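Local coordinates for dihydrodipicolinate synthase (Bacillus clausii KSM-K16, PDB 3E96), which probably catalyses the condensation of pyruvate with aspartate semialdehyde in lysine biosynthesis, as a Schiff-base lyase of the DapA family with a TIM-barrel fold, at residues B[12-17]-B[47-52]; B[18-23]-B[54-59]; B[65-70]-B[96-101]; B[112-117]-B[127-132]; B[139-144]-B[165-170]. All blocks are in the same frame, centred on the assembly; numbering follows the deposited sequence.

The five contacts sample one closed eight-stranded parallel barrel and its helical shell. Contacts 1 and 5 each pair neighbouring strands, and their centres lie about 13 Å apart across the barrel interior, where Val51 CG2 of contact 1 comes within 3.5 Å of Lys167 NZ, the probable Schiff-base lysine of contact 5. Contact 2 continues both segments of contact 1 into the loops at the mouth and holds Thr56, predicted to bind pyruvate; the side chains of Thr56 and Tyr143 are about 8 Å apart. Contact 4 joins contact 5 through the bond from Ile112 N to Leu141 O, 2.8 Å. Contact 3, in the outer shell, reaches contact 2 through Glu70 OE1, 2.6 Å from Thr21 OG1.

Contact 1 (B[12-17]-B[47-52]); sequences LETISG and IDVIVP
Val49 lays its two methyls against three residues of 12-17. CG2 meets Thr14 CG2 at 3.6 Å, the two side chains running obliquely to each other, while CG1 touches Ser16 OG at 3.4 Å and, more distantly, Leu12 CD2, whose side chain crosses it at about a right angle. With CG1 anti to the backbone N (chi1 178°), CG2 stands beside that nitrogen and faces the threonine. Further out, the CD1 methyls of Ile15 and Ile47 meet at 3.9 Å. The segments contain the first and second strands of the TIM barrel, 15-17 and 49-50, joined by helix 32-43 in a beta-alpha-beta crossover, and Gly17 carries their parallel pairing: Gly17 N donates to Val49 O at 2.8 Å, and Val51 N returns a bond of 2.8 Å to Gly17 O. A CB on Gly17 would lie tight against Ile47 CG2. Strand 83-88 flanks the pair beyond Ile50, and Leu227 of helix 220-231 packs on Thr14 and Ile15. Where the strands diverge, a water takes over: it accepts from Asp48 N, donates to Ile15 O at 2.8 Å, and also bonds Thr14 OG1, while a second water links that hydroxyl to Asp48 OD2.

Contact 2 (B[18-23]-B[54-59]); sequences IPITPF and GNTSEF
Chi1 of -41° puts Ser57 OG beside its own backbone N and anti to the carbonyl carbon, where it meets Pro19 O; Thr21 OG1, likewise anti to its carbonyl carbon and beside its backbone N, faces Ser57 O. Ser57 OG donates to Pro19 O at 2.6 Å, nearly in line with the carbonyl (C=O...donor angle 161°), and accepts from Gly54 N at 3.0 Å, so one hydroxyl ties both segments together. Replacing Ser57 by an alanine would probably leave Pro19 O and Gly54 N without the hydroxyl that joins them. Thr21 OG1 lies 2.7 Å from Ser57 O, but its proton may go instead to Glu70 of helix 64-78. A water accepts from Thr21 N and donates to Thr56 O and to Glu58 OE2, whose charge is paired with Lys265. Glu58 CD lies at the edge of the Phe23 ring, in its plane, and the carboxylate plane is turned 77° from the ring; Glu58 OE2 is 3.5 Å from Phe23 CE2. At the other end Ile18 and Thr56 cross at about a right angle, and Ile18 CG2 is only 3.4 Å from Thr56 CB, a tight fit. A type I turn from Asn55 to Glu58 presents Thr56, the predicted pyruvate-binding residue, from a loop that follows a strand, the usual place for an active site in a TIM barrel.

Contact 3 (B[65-70]-B[96-101]); sequences EEAKEE and IELGNA
Lys68 spans the groove between two helices to reach Leu98, Ala101 and Glu97. From CB the chain runs to CG, which is set beside the backbone N and anti to the carbonyl carbon (chi1 -67°) and makes the first apolar contacts: Lys68 CG lies 3.8 Å from Leu98 CD2 and 4.1 Å from Ala101 CB. Lys68 CD is 4.2 Å from Ala101 CB. Beyond it the chain remains extended, and CE comes 3.5 Å from Glu97 OE2. NZ ends the chain in a salt bridge to Glu97 OE2 at 2.7 Å, met on the anti side of that oxygen and 21° out of the carboxylate plane. The glutamate is extended too and crosses the lysine at about a right angle. On the inner flank of the lysine, Ala67 CB approaches Leu98 CD2 at 4.2 Å. The segments belong to helices 64-78 and 92-105, neighbours in the outer layer of the TIM barrel; the axes of 65-70 and 96-101 approach to 10.1 Å and cross at -26°, close to parallel. Toward the barrel, Ala67 also touches Cys53. The contact combines apolar packing with an ion pair whose glutamate is exposed, so solvent would probably weaken its electrostatic gain while the lysine's aliphatic stem keeps its apolar contacts.

Contact 4 (B[112-117]-B[127-132]); sequences IHMPIH and AYFRDI
Tyr128 is sandwiched between Pro115 and a residue of its own helix: Pro115 CB sits over one ring face in a CH-pi contact, 4.0 Å from the centroid and 15° off the normal, while Ile132 CD1 lies over the opposite face, toward the rim. Tyr128 CG stands anti to the backbone N (chi1 178°), which directs the ring off the helix into the place between these two side chains. The ring of His117 turns its edge to the tyrosine in an offset edge-to-face pair, with centroids 5.9 Å apart and planes at 73°. A water 2.7 Å from Tyr128 OH donates both to that hydroxyl and to His113 O; Tyr90 O is a further partner of the hydroxyl. In TIM-barrel terms, the end of strand 109-112 and the loop after it pack on helix 122-136, the next helix in the chain. Phe129 is used by its edge: Ile112 CG2 lies in its ring plane, 3.6 Å from CE1, and Met114 SD approaches CZ at 4.2 Å, a Met-aromatic contact at the ring edge. Pro115 CD touches the same CZ. Deeper in, Ile112 CD1 reaches Ile132 CG2 at 3.6 Å, the two isoleucines sliding past each other in opposite directions. Ala280 of the second subunit packs on Tyr128, and Pro281 of that subunit on His117.

Contact 5 (B[139-144]-B[165-170]); sequences PSLVYF and GVKYAI
The Tyr143 ring has Lys167 O over one face, toward the rim, and Lys167 CD at its edge in the ring plane; Lys167 CB is 3.5 Å from Tyr143 CD1, and the two side chains cross at about a right angle. Ala169 CB approaches obliquely, 3.5 Å from Tyr143 OH. On the other face of the sheet the rings of Phe144 and Tyr168 lie side by side with planes at 28°, slid so far apart that they barely overlap, and Ile170 CD1 comes 3.9 Å from Phe144 CD2. Tyr143 and Lys167 are the predicted proton donor/acceptor and Schiff-base lysine. Tyr143 OH is hydrogen-bonded to Gly194 O. A leucine in place of Tyr143 would probably leave Gly194 O without this hydroxyl and open a gap beside Ala169. The backbones pair in parallel register: Lys167 N donates to Val142 O at 2.8 Å, Phe144 N to Lys167 O at 3.1 Å, and Ala169 N to Phe144 O at 2.7 Å. Gly165, opposite Leu141, adds no side chain to the face that carries Leu141, Tyr143 and Lys167. Strands 140-144 and 163-168 bracket helix 152-157 in a beta-alpha-beta unit; its Leu154 packs on Val142, Phe144 and Tyr168, while strands 109-112 and 190-193 flank the pair.

Contact 1 (B[12-17]-B[47-52])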
# COMPACT_ATOMS: atom_id res chain seq x y z
N LEU B 12 15.13 -13.41 18.46
CA LEU B 12 14.80 -12.28 17.59
C LEU B 12 15.34 -10.95 18.10
O LEU B 12 15.25 -9.93 17.40
CB LEU B 12 13.28 -12.19 17.42
CG LEU B 12 12.67 -13.30 16.56
CD1 LEU B 12 11.16 -13.30 16.70
CD2 LEU B 12 13.08 -13.11 15.10
N GLU B 13 15.89 -10.94 19.31
CA GLU B 13 16.47 -9.73 19.88
C GLU B 13 17.90 -9.64 19.38
O GLU B 13 18.87 -9.89 20.11
CB GLU B 13 16.42 -9.79 21.41
CG GLU B 13 15.00 -9.94 21.94
CD GLU B 13 14.93 -9.91 23.46
OE1 GLU B 13 15.89 -10.36 24.11
OE2 GLU B 13 13.91 -9.44 23.99
N THR B 14 18.03 -9.28 18.11
CA THR B 14 19.32 -9.16 17.45
C THR B 14 19.05 -8.39 16.15
O THR B 14 18.04 -7.71 16.04
CB THR B 14 19.87 -10.58 17.12
OG1 THR B 14 21.16 -10.48 16.52
CG2 THR B 14 18.92 -11.31 16.17
N ILE B 15 19.95 -8.50 15.18
CA ILE B 15 19.76 -7.82 13.91
C ILE B 15 18.93 -8.69 12.97
O ILE B 15 19.23 -9.86 12.77
CB ILE B 15 21.11 -7.56 13.19
CG1 ILE B 15 21.98 -6.60 14.00
CG2 ILE B 15 20.86 -7.00 11.79
CD1 ILE B 15 23.43 -6.57 13.53
N SER B 16 17.87 -8.11 12.40
CA SER B 16 17.05 -8.83 11.44
C SER B 16 17.45 -8.26 10.09
O SER B 16 17.10 -7.12 9.76
CB SER B 16 15.55 -8.58 11.68
OG SER B 16 15.07 -9.36 12.76
N GLY B 17 18.23 -9.03 9.33
CA GLY B 17 18.68 -8.57 8.02
C GLY B 17 17.60 -8.75 6.98
O GLY B 17 17.01 -9.83 6.87
N ILE B 47 24.97 -12.17 10.89
CA ILE B 47 23.53 -11.95 10.98
C ILE B 47 22.83 -13.29 11.15
O ILE B 47 22.99 -14.20 10.33
CB ILE B 47 22.99 -11.23 9.72
CG1 ILE B 47 23.87 -10.00 9.41
CG2 ILE B 47 21.55 -10.78 9.95
CD1 ILE B 47 24.00 -9.02 10.56
N ASP B 48 22.04 -13.41 12.22
CA ASP B 48 21.36 -14.66 12.53
C ASP B 48 19.86 -14.71 12.26
O ASP B 48 19.20 -15.70 12.58
CB ASP B 48 21.63 -15.03 14.00
CG ASP B 48 23.11 -14.96 14.35
OD1 ASP B 48 23.94 -15.40 13.53
OD2 ASP B 48 23.44 -14.47 15.45
N VAL B 49 19.32 -13.63 11.70
CA VAL B 49 17.90 -13.57 11.35
C VAL B 49 17.82 -12.91 9.98
O VAL B 49 18.36 -11.82 9.78
CB VAL B 49 17.08 -12.72 12.36
CG1 VAL B 49 15.63 -12.65 11.91
CG2 VAL B 49 17.17 -13.32 13.75
N ILE B 50 17.17 -13.58 9.03
CA ILE B 50 17.03 -13.02 7.70
C ILE B 50 15.54 -12.98 7.38
O ILE B 50 14.79 -13.90 7.72
CB ILE B 50 17.82 -13.86 6.66
CG1 ILE B 50 17.85 -13.11 5.32
CG2 ILE B 50 17.23 -15.25 6.53
CD1 ILE B 50 18.81 -13.69 4.30
N VAL B 51 15.12 -11.91 6.72
CA VAL B 51 13.71 -11.71 6.43
C VAL B 51 13.33 -11.58 4.96
O VAL B 51 13.18 -10.48 4.44
CB VAL B 51 13.20 -10.45 7.18
CG1 VAL B 51 11.68 -10.36 7.09
CG2 VAL B 51 13.65 -10.50 8.63
N PRO B 52 13.18 -12.72 4.26
CA PRO B 52 12.80 -12.64 2.85
C PRO B 52 11.41 -12.02 2.75
O PRO B 52 10.62 -12.10 3.70
CB PRO B 52 12.83 -14.10 2.39
CG PRO B 52 12.51 -14.86 3.67
CD PRO B 52 13.34 -14.12 4.69
O HOH W 1 21.49 -11.13 13.74
O HOH W 2 21.88 -13.44 17.33

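Contact 2 (B[18-23]-B[54-59])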
# COMPACT_ATOMS: atom_id res chain seq x y z
N ILE B 18 17.33 -7.69 6.21
CA ILE B 18 16.30 -7.75 5.17
C ILE B 18 17.04 -7.75 3.84
O ILE B 18 17.57 -6.73 3.41
CB ILE B 18 15.38 -6.51 5.20
CG1 ILE B 18 15.08 -6.10 6.65
CG2 ILE B 18 14.09 -6.82 4.44
CD1 ILE B 18 14.44 -7.17 7.49
N PRO B 19 17.05 -8.90 3.15
CA PRO B 19 17.75 -9.02 1.87
C PRO B 19 17.04 -8.36 0.70
O PRO B 19 15.81 -8.30 0.66
CB PRO B 19 17.84 -10.52 1.68
CG PRO B 19 16.49 -10.97 2.20
CD PRO B 19 16.31 -10.13 3.47
N ILE B 20 17.82 -7.87 -0.24
CA ILE B 20 17.26 -7.29 -1.45
C ILE B 20 16.89 -8.48 -2.33
O ILE B 20 17.34 -9.61 -2.09
CB ILE B 20 18.30 -6.47 -2.24
CG1 ILE B 20 19.52 -7.36 -2.53
CG2 ILE B 20 18.67 -5.22 -1.49
CD1 ILE B 20 20.36 -6.90 -3.72
N THR B 21 16.08 -8.23 -3.35
CA THR B 21 15.74 -9.25 -4.32
C THR B 21 16.39 -8.73 -5.60
O THR B 21 15.90 -7.77 -6.21
CB THR B 21 14.22 -9.38 -4.56
OG1 THR B 21 13.56 -9.71 -3.33
CG2 THR B 21 13.94 -10.49 -5.59
N PRO B 22 17.52 -9.32 -6.01
CA PRO B 22 18.21 -8.87 -7.22
C PRO B 22 17.34 -9.03 -8.46
O PRO B 22 16.80 -10.12 -8.70
CB PRO B 22 19.44 -9.78 -7.28
CG PRO B 22 19.67 -10.16 -5.84
CD PRO B 22 18.27 -10.40 -5.34
N PHE B 23 17.18 -7.96 -9.23
CA PHE B 23 16.38 -8.02 -10.45
C PHE B 23 17.27 -7.68 -11.64
O PHE B 23 18.08 -6.75 -11.56
CB PHE B 23 15.22 -7.02 -10.42
CG PHE B 23 14.21 -7.27 -9.34
CD1 PHE B 23 13.57 -8.50 -9.23
CD2 PHE B 23 13.86 -6.25 -8.45
CE1 PHE B 23 12.59 -8.71 -8.25
CE2 PHE B 23 12.89 -6.44 -7.48
CZ PHE B 23 12.25 -7.68 -7.38
N GLY B 54 10.69 -8.95 2.76
CA GLY B 54 10.61 -7.78 3.61
C GLY B 54 10.47 -6.61 2.65
O GLY B 54 10.48 -6.80 1.44
N ASN B 55 10.35 -5.39 3.16
CA ASN B 55 10.20 -4.27 2.24
C ASN B 55 11.49 -3.94 1.50
O ASN B 55 11.44 -3.44 0.38
CB ASN B 55 9.64 -3.05 2.97
CG ASN B 55 8.11 -3.04 2.95
OD1 ASN B 55 7.48 -2.66 3.93
ND2 ASN B 55 7.53 -3.44 1.82
N THR B 56 12.63 -4.25 2.10
CA THR B 56 13.91 -4.01 1.45
C THR B 56 14.02 -4.99 0.28
O THR B 56 14.75 -4.75 -0.69
CB THR B 56 15.10 -4.25 2.41
OG1 THR B 56 14.88 -3.52 3.62
CG2 THR B 56 16.40 -3.76 1.78
N SER B 57 13.28 -6.09 0.39
CA SER B 57 13.25 -7.14 -0.64
C SER B 57 12.30 -6.76 -1.77
O SER B 57 12.14 -7.52 -2.73
CB SER B 57 12.76 -8.46 -0.04
OG SER B 57 13.31 -8.70 1.24
N GLU B 58 11.66 -5.59 -1.64
CA GLU B 58 10.69 -5.11 -2.62
C GLU B 58 9.53 -6.10 -2.77
O GLU B 58 9.09 -6.44 -3.86
CB GLU B 58 11.36 -4.85 -3.97
CG GLU B 58 12.29 -3.65 -3.94
CD GLU B 58 13.02 -3.43 -5.25
OE1 GLU B 58 12.44 -2.81 -6.17
OE2 GLU B 58 14.18 -3.91 -5.36
N PHE B 59 9.04 -6.55 -1.62
CA PHE B 59 7.94 -7.49 -1.53
C PHE B 59 6.75 -7.16 -2.44
O PHE B 59 6.25 -8.02 -3.17
CB PHE B 59 7.47 -7.55 -0.07
CG PHE B 59 6.21 -8.34 0.14
CD1 PHE B 59 6.18 -9.71 -0.10
CD2 PHE B 59 5.06 -7.72 0.62
CE1 PHE B 59 5.03 -10.45 0.14
CE2 PHE B 59 3.90 -8.44 0.86
CZ PHE B 59 3.89 -9.81 0.62
O HOH W 3 15.13 -5.57 -3.40

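Contact 3 (B[65-70]-B[96-101])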
# COMPACT_ATOMS: atom_id res chain seq x y z
N GLU B 65 3.51 -15.68 -6.43
CA GLU B 65 4.34 -16.86 -6.66
C GLU B 65 5.82 -16.55 -6.45
O GLU B 65 6.57 -17.38 -5.93
CB GLU B 65 4.10 -17.39 -8.08
CG GLU B 65 4.88 -18.65 -8.45
CD GLU B 65 4.70 -19.78 -7.45
OE1 GLU B 65 3.56 -19.99 -6.98
OE2 GLU B 65 5.70 -20.46 -7.14
N GLU B 66 6.26 -15.36 -6.85
CA GLU B 66 7.66 -14.99 -6.66
C GLU B 66 7.95 -14.82 -5.18
O GLU B 66 9.05 -15.14 -4.72
CB GLU B 66 7.98 -13.68 -7.39
CG GLU B 66 8.06 -13.80 -8.89
CD GLU B 66 8.38 -12.47 -9.54
OE1 GLU B 66 7.74 -11.46 -9.19
OE2 GLU B 66 9.28 -12.43 -10.41
N ALA B 67 6.98 -14.32 -4.42
CA ALA B 67 7.15 -14.14 -2.99
C ALA B 67 7.33 -15.50 -2.32
O ALA B 67 8.22 -15.68 -1.49
CB ALA B 67 5.94 -13.42 -2.39
N LYS B 68 6.48 -16.46 -2.70
CA LYS B 68 6.57 -17.80 -2.13
C LYS B 68 7.91 -18.43 -2.47
O LYS B 68 8.56 -19.02 -1.60
CB LYS B 68 5.44 -18.68 -2.66
CG LYS B 68 4.05 -18.27 -2.21
CD LYS B 68 2.99 -19.13 -2.89
CE LYS B 68 1.59 -18.73 -2.43
NZ LYS B 68 0.52 -19.47 -3.17
N GLU B 69 8.31 -18.32 -3.73
CA GLU B 69 9.57 -18.89 -4.18
C GLU B 69 10.76 -18.26 -3.45
O GLU B 69 11.74 -18.94 -3.14
CB GLU B 69 9.73 -18.70 -5.69
CG GLU B 69 11.02 -19.26 -6.30
CD GLU B 69 11.12 -20.78 -6.23
OE1 GLU B 69 10.09 -21.44 -5.99
OE2 GLU B 69 12.23 -21.32 -6.44
N GLU B 70 10.69 -16.96 -3.18
CA GLU B 70 11.80 -16.32 -2.49
C GLU B 70 11.97 -16.93 -1.10
O GLU B 70 13.09 -17.17 -0.65
CB GLU B 70 11.59 -14.80 -2.37
CG GLU B 70 12.71 -14.11 -1.58
CD GLU B 70 12.74 -12.61 -1.78
OE1 GLU B 70 13.00 -12.18 -2.93
OE2 GLU B 70 12.52 -11.87 -0.80
N ILE B 96 -2.76 -15.38 4.84
CA ILE B 96 -2.79 -16.72 5.41
C ILE B 96 -2.22 -17.73 4.42
O ILE B 96 -1.52 -18.67 4.81
CB ILE B 96 -4.23 -17.12 5.82
CG1 ILE B 96 -4.68 -16.21 6.97
CG2 ILE B 96 -4.27 -18.58 6.26
CD1 ILE B 96 -6.17 -16.31 7.30
N GLU B 97 -2.51 -17.53 3.13
CA GLU B 97 -1.99 -18.42 2.09
C GLU B 97 -0.47 -18.32 2.05
O GLU B 97 0.23 -19.34 2.00
CB GLU B 97 -2.56 -18.03 0.72
CG GLU B 97 -2.08 -18.91 -0.43
CD GLU B 97 -2.65 -18.48 -1.78
OE1 GLU B 97 -3.88 -18.32 -1.87
OE2 GLU B 97 -1.87 -18.33 -2.74
N LEU B 98 0.04 -17.10 2.06
CA LEU B 98 1.49 -16.88 2.04
C LEU B 98 2.13 -17.43 3.31
O LEU B 98 3.21 -18.00 3.27
CB LEU B 98 1.81 -15.38 1.92
CG LEU B 98 1.60 -14.70 0.56
CD1 LEU B 98 1.67 -13.19 0.75
CD2 LEU B 98 2.65 -15.17 -0.43
N GLY B 99 1.45 -17.25 4.44
CA GLY B 99 1.96 -17.74 5.71
C GLY B 99 2.06 -19.26 5.74
O GLY B 99 3.07 -19.82 6.17
N ASN B 100 1.01 -19.93 5.28
CA ASN B 100 1.00 -21.39 5.26
C ASN B 100 2.06 -21.91 4.28
O ASN B 100 2.64 -22.97 4.49
CB ASN B 100 -0.39 -21.89 4.87
CG ASN B 100 -1.34 -21.93 6.05
OD1 ASN B 100 -2.55 -21.75 5.90
ND2 ASN B 100 -0.80 -22.18 7.23
N ALA B 101 2.31 -21.15 3.22
CA ALA B 101 3.32 -21.53 2.24
C ALA B 101 4.71 -21.44 2.87
O ALA B 101 5.54 -22.33 2.69
CB ALA B 101 3.24 -20.61 1.02

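Contact 4 (B[112-117]-B[127-132])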
# COMPACT_ATOMS: atom_id res chain seq x y z
N ILE B 112 4.13 -10.10 9.56
CA ILE B 112 2.97 -9.57 8.88
C ILE B 112 3.18 -8.08 8.62
O ILE B 112 3.29 -7.29 9.56
CB ILE B 112 1.69 -9.75 9.72
CG1 ILE B 112 1.58 -11.20 10.21
CG2 ILE B 112 0.46 -9.40 8.88
CD1 ILE B 112 0.40 -11.44 11.15
N HIS B 113 3.26 -7.72 7.35
CA HIS B 113 3.44 -6.33 6.96
C HIS B 113 2.24 -5.53 7.44
O HIS B 113 1.19 -6.09 7.72
CB HIS B 113 3.51 -6.19 5.44
CG HIS B 113 4.84 -6.54 4.86
ND1 HIS B 113 5.92 -5.69 4.90
CD2 HIS B 113 5.27 -7.67 4.23
CE1 HIS B 113 6.96 -6.27 4.33
NE2 HIS B 113 6.59 -7.47 3.92
N MET B 114 2.42 -4.21 7.54
CA MET B 114 1.32 -3.35 7.93
C MET B 114 0.39 -3.43 6.73
O MET B 114 0.84 -3.37 5.59
CB MET B 114 1.82 -1.91 8.11
CG MET B 114 0.78 -0.93 8.65
SD MET B 114 0.44 -1.19 10.42
CE MET B 114 -1.23 -0.29 10.58
N PRO B 115 -0.93 -3.58 6.96
CA PRO B 115 -1.83 -3.65 5.80
C PRO B 115 -1.71 -2.39 4.93
O PRO B 115 -1.55 -1.29 5.46
CB PRO B 115 -3.21 -3.81 6.44
CG PRO B 115 -3.04 -3.16 7.81
CD PRO B 115 -1.68 -3.65 8.22
N ILE B 116 -1.77 -2.55 3.61
CA ILE B 116 -1.65 -1.40 2.73
C ILE B 116 -2.97 -0.78 2.30
O ILE B 116 -2.99 0.13 1.47
CB ILE B 116 -0.80 -1.73 1.46
CG1 ILE B 116 -1.20 -3.09 0.87
CG2 ILE B 116 0.68 -1.73 1.81
CD1 ILE B 116 -2.60 -3.13 0.29
N HIS B 117 -4.08 -1.24 2.87
CA HIS B 117 -5.39 -0.69 2.53
C HIS B 117 -5.40 0.81 2.82
O HIS B 117 -4.91 1.25 3.86
CB HIS B 117 -6.49 -1.36 3.37
CG HIS B 117 -6.44 -2.85 3.37
ND1 HIS B 117 -5.34 -3.57 3.79
CD2 HIS B 117 -7.38 -3.77 3.04
CE1 HIS B 117 -5.60 -4.86 3.72
NE2 HIS B 117 -6.83 -5.01 3.28
N ALA B 127 -8.04 -6.58 14.46
CA ALA B 127 -8.68 -7.77 13.90
C ALA B 127 -7.85 -8.34 12.76
O ALA B 127 -7.70 -9.56 12.64
CB ALA B 127 -10.09 -7.43 13.41
N TYR B 128 -7.32 -7.46 11.91
CA TYR B 128 -6.51 -7.90 10.78
C TYR B 128 -5.36 -8.79 11.24
O TYR B 128 -5.23 -9.93 10.79
CB TYR B 128 -5.93 -6.69 10.04
CG TYR B 128 -5.05 -7.06 8.87
CD1 TYR B 128 -5.59 -7.51 7.67
CD2 TYR B 128 -3.66 -7.00 8.98
CE1 TYR B 128 -4.78 -7.89 6.60
CE2 TYR B 128 -2.83 -7.38 7.93
CZ TYR B 128 -3.40 -7.82 6.74
OH TYR B 128 -2.57 -8.20 5.71
N PHE B 129 -4.55 -8.28 12.16
CA PHE B 129 -3.42 -9.05 12.67
C PHE B 129 -3.87 -10.28 13.45
O PHE B 129 -3.34 -11.38 13.27
CB PHE B 129 -2.53 -8.17 13.55
CG PHE B 129 -1.73 -7.15 12.79
CD1 PHE B 129 -0.88 -7.55 11.75
CD2 PHE B 129 -1.79 -5.80 13.12
CE1 PHE B 129 -0.11 -6.61 11.05
CE2 PHE B 129 -1.02 -4.86 12.43
CZ PHE B 129 -0.18 -5.27 11.40
N ARG B 130 -4.86 -10.09 14.32
CA ARG B 130 -5.35 -11.20 15.13
C ARG B 130 -5.84 -12.37 14.27
O ARG B 130 -5.46 -13.51 14.51
CB ARG B 130 -6.49 -10.75 16.03
CG ARG B 130 -7.03 -11.85 16.93
CD ARG B 130 -8.46 -11.53 17.33
NE ARG B 130 -9.29 -11.35 16.15
CZ ARG B 130 -10.52 -10.84 16.16
NH1 ARG B 130 -11.05 -10.45 17.31
NH2 ARG B 130 -11.20 -10.71 15.03
N ASP B 131 -6.67 -12.08 13.27
CA ASP B 131 -7.21 -13.12 12.41
C ASP B 131 -6.12 -13.94 11.72
O ASP B 131 -6.21 -15.17 11.64
CB ASP B 131 -8.13 -12.53 11.34
CG ASP B 131 -9.43 -12.00 11.91
OD1 ASP B 131 -9.75 -12.31 13.08
OD2 ASP B 131 -10.15 -11.28 11.18
N ILE B 132 -5.10 -13.27 11.22
CA ILE B 132 -4.00 -13.95 10.54
C ILE B 132 -3.17 -14.80 11.50
O ILE B 132 -2.84 -15.95 11.19
CB ILE B 132 -3.07 -12.92 9.84
CG1 ILE B 132 -3.85 -12.23 8.72
CG2 ILE B 132 -1.82 -13.62 9.31
CD1 ILE B 132 -3.15 -11.01 8.14
O HOH W 4 -0.22 -6.86 5.58

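Contact 5 (B[139-144]-B[165-170])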
# COMPACT_ATOMS: atom_id res chain seq x y z
N PRO B 139 4.60 -18.90 14.76
CA PRO B 139 5.25 -17.69 15.29
C PRO B 139 5.12 -16.52 14.33
O PRO B 139 5.43 -16.64 13.15
CB PRO B 139 6.69 -18.14 15.49
CG PRO B 139 6.51 -19.58 15.90
CD PRO B 139 5.49 -20.07 14.88
N SER B 140 4.64 -15.39 14.85
CA SER B 140 4.42 -14.21 14.02
C SER B 140 4.94 -12.92 14.62
O SER B 140 4.97 -12.75 15.84
CB SER B 140 2.92 -14.02 13.77
OG SER B 140 2.30 -15.19 13.28
N LEU B 141 5.36 -12.01 13.74
CA LEU B 141 5.80 -10.68 14.14
C LEU B 141 4.89 -9.75 13.35
O LEU B 141 4.35 -10.15 12.31
CB LEU B 141 7.25 -10.39 13.73
CG LEU B 141 8.39 -11.12 14.44
CD1 LEU B 141 8.53 -12.53 13.88
CD2 LEU B 141 9.67 -10.34 14.24
N VAL B 142 4.71 -8.53 13.84
CA VAL B 142 3.89 -7.56 13.12
C VAL B 142 4.74 -6.31 12.89
O VAL B 142 5.54 -5.92 13.75
CB VAL B 142 2.62 -7.17 13.91
CG1 VAL B 142 1.75 -8.41 14.15
CG2 VAL B 142 2.99 -6.52 15.22
N TYR B 143 4.57 -5.71 11.71
CA TYR B 143 5.29 -4.49 11.36
C TYR B 143 4.27 -3.37 11.59
O TYR B 143 3.32 -3.22 10.83
CB TYR B 143 5.73 -4.51 9.89
CG TYR B 143 6.83 -3.51 9.60
CD1 TYR B 143 8.16 -3.81 9.89
CD2 TYR B 143 6.54 -2.25 9.07
CE1 TYR B 143 9.18 -2.88 9.66
CE2 TYR B 143 7.55 -1.32 8.84
CZ TYR B 143 8.86 -1.63 9.13
OH TYR B 143 9.86 -0.71 8.91
N PHE B 144 4.49 -2.60 12.65
CA PHE B 144 3.59 -1.53 13.08
C PHE B 144 4.19 -0.18 12.70
O PHE B 144 5.14 0.27 13.33
CB PHE B 144 3.43 -1.64 14.59
CG PHE B 144 2.19 -1.00 15.14
CD1 PHE B 144 0.95 -1.60 14.97
CD2 PHE B 144 2.27 0.20 15.84
CE1 PHE B 144 -0.20 -1.02 15.50
CE2 PHE B 144 1.13 0.79 16.37
CZ PHE B 144 -0.11 0.17 16.20
N GLY B 165 6.94 -11.07 18.43
CA GLY B 165 7.67 -9.82 18.32
C GLY B 165 6.96 -8.74 17.55
O GLY B 165 6.01 -8.99 16.81
N VAL B 166 7.43 -7.51 17.75
CA VAL B 166 6.85 -6.37 17.07
C VAL B 166 7.97 -5.52 16.49
O VAL B 166 8.90 -5.15 17.21
CB VAL B 166 6.04 -5.48 18.04
CG1 VAL B 166 5.61 -4.20 17.34
CG2 VAL B 166 4.83 -6.23 18.57
N LYS B 167 7.90 -5.25 15.20
CA LYS B 167 8.89 -4.38 14.57
C LYS B 167 8.18 -3.04 14.61
O LYS B 167 7.34 -2.75 13.76
CB LYS B 167 9.17 -4.83 13.13
CG LYS B 167 10.04 -6.08 13.07
CD LYS B 167 10.41 -6.46 11.65
CE LYS B 167 11.41 -7.61 11.64
NZ LYS B 167 11.82 -7.97 10.25
N TYR B 168 8.49 -2.26 15.64
CA TYR B 168 7.87 -0.95 15.82
C TYR B 168 8.54 0.02 14.86
O TYR B 168 9.75 0.24 14.94
CB TYR B 168 8.07 -0.48 17.26
CG TYR B 168 7.08 0.58 17.67
CD1 TYR B 168 5.78 0.24 18.04
CD2 TYR B 168 7.43 1.93 17.65
CE1 TYR B 168 4.85 1.22 18.39
CE2 TYR B 168 6.52 2.91 17.99
CZ TYR B 168 5.23 2.56 18.36
OH TYR B 168 4.33 3.55 18.69
N ALA B 169 7.76 0.59 13.95
CA ALA B 169 8.31 1.47 12.93
C ALA B 169 7.77 2.89 12.91
O ALA B 169 7.74 3.54 11.86
CB ALA B 169 8.15 0.82 11.56
N ILE B 170 7.31 3.36 14.07
CA ILE B 170 6.82 4.72 14.20
C ILE B 170 7.94 5.39 14.99
O ILE B 170 8.22 5.01 16.13
CB ILE B 170 5.51 4.78 15.01
CG1 ILE B 170 4.44 3.96 14.30
CG2 ILE B 170 5.06 6.23 15.17
CD1 ILE B 170 3.12 3.88 15.05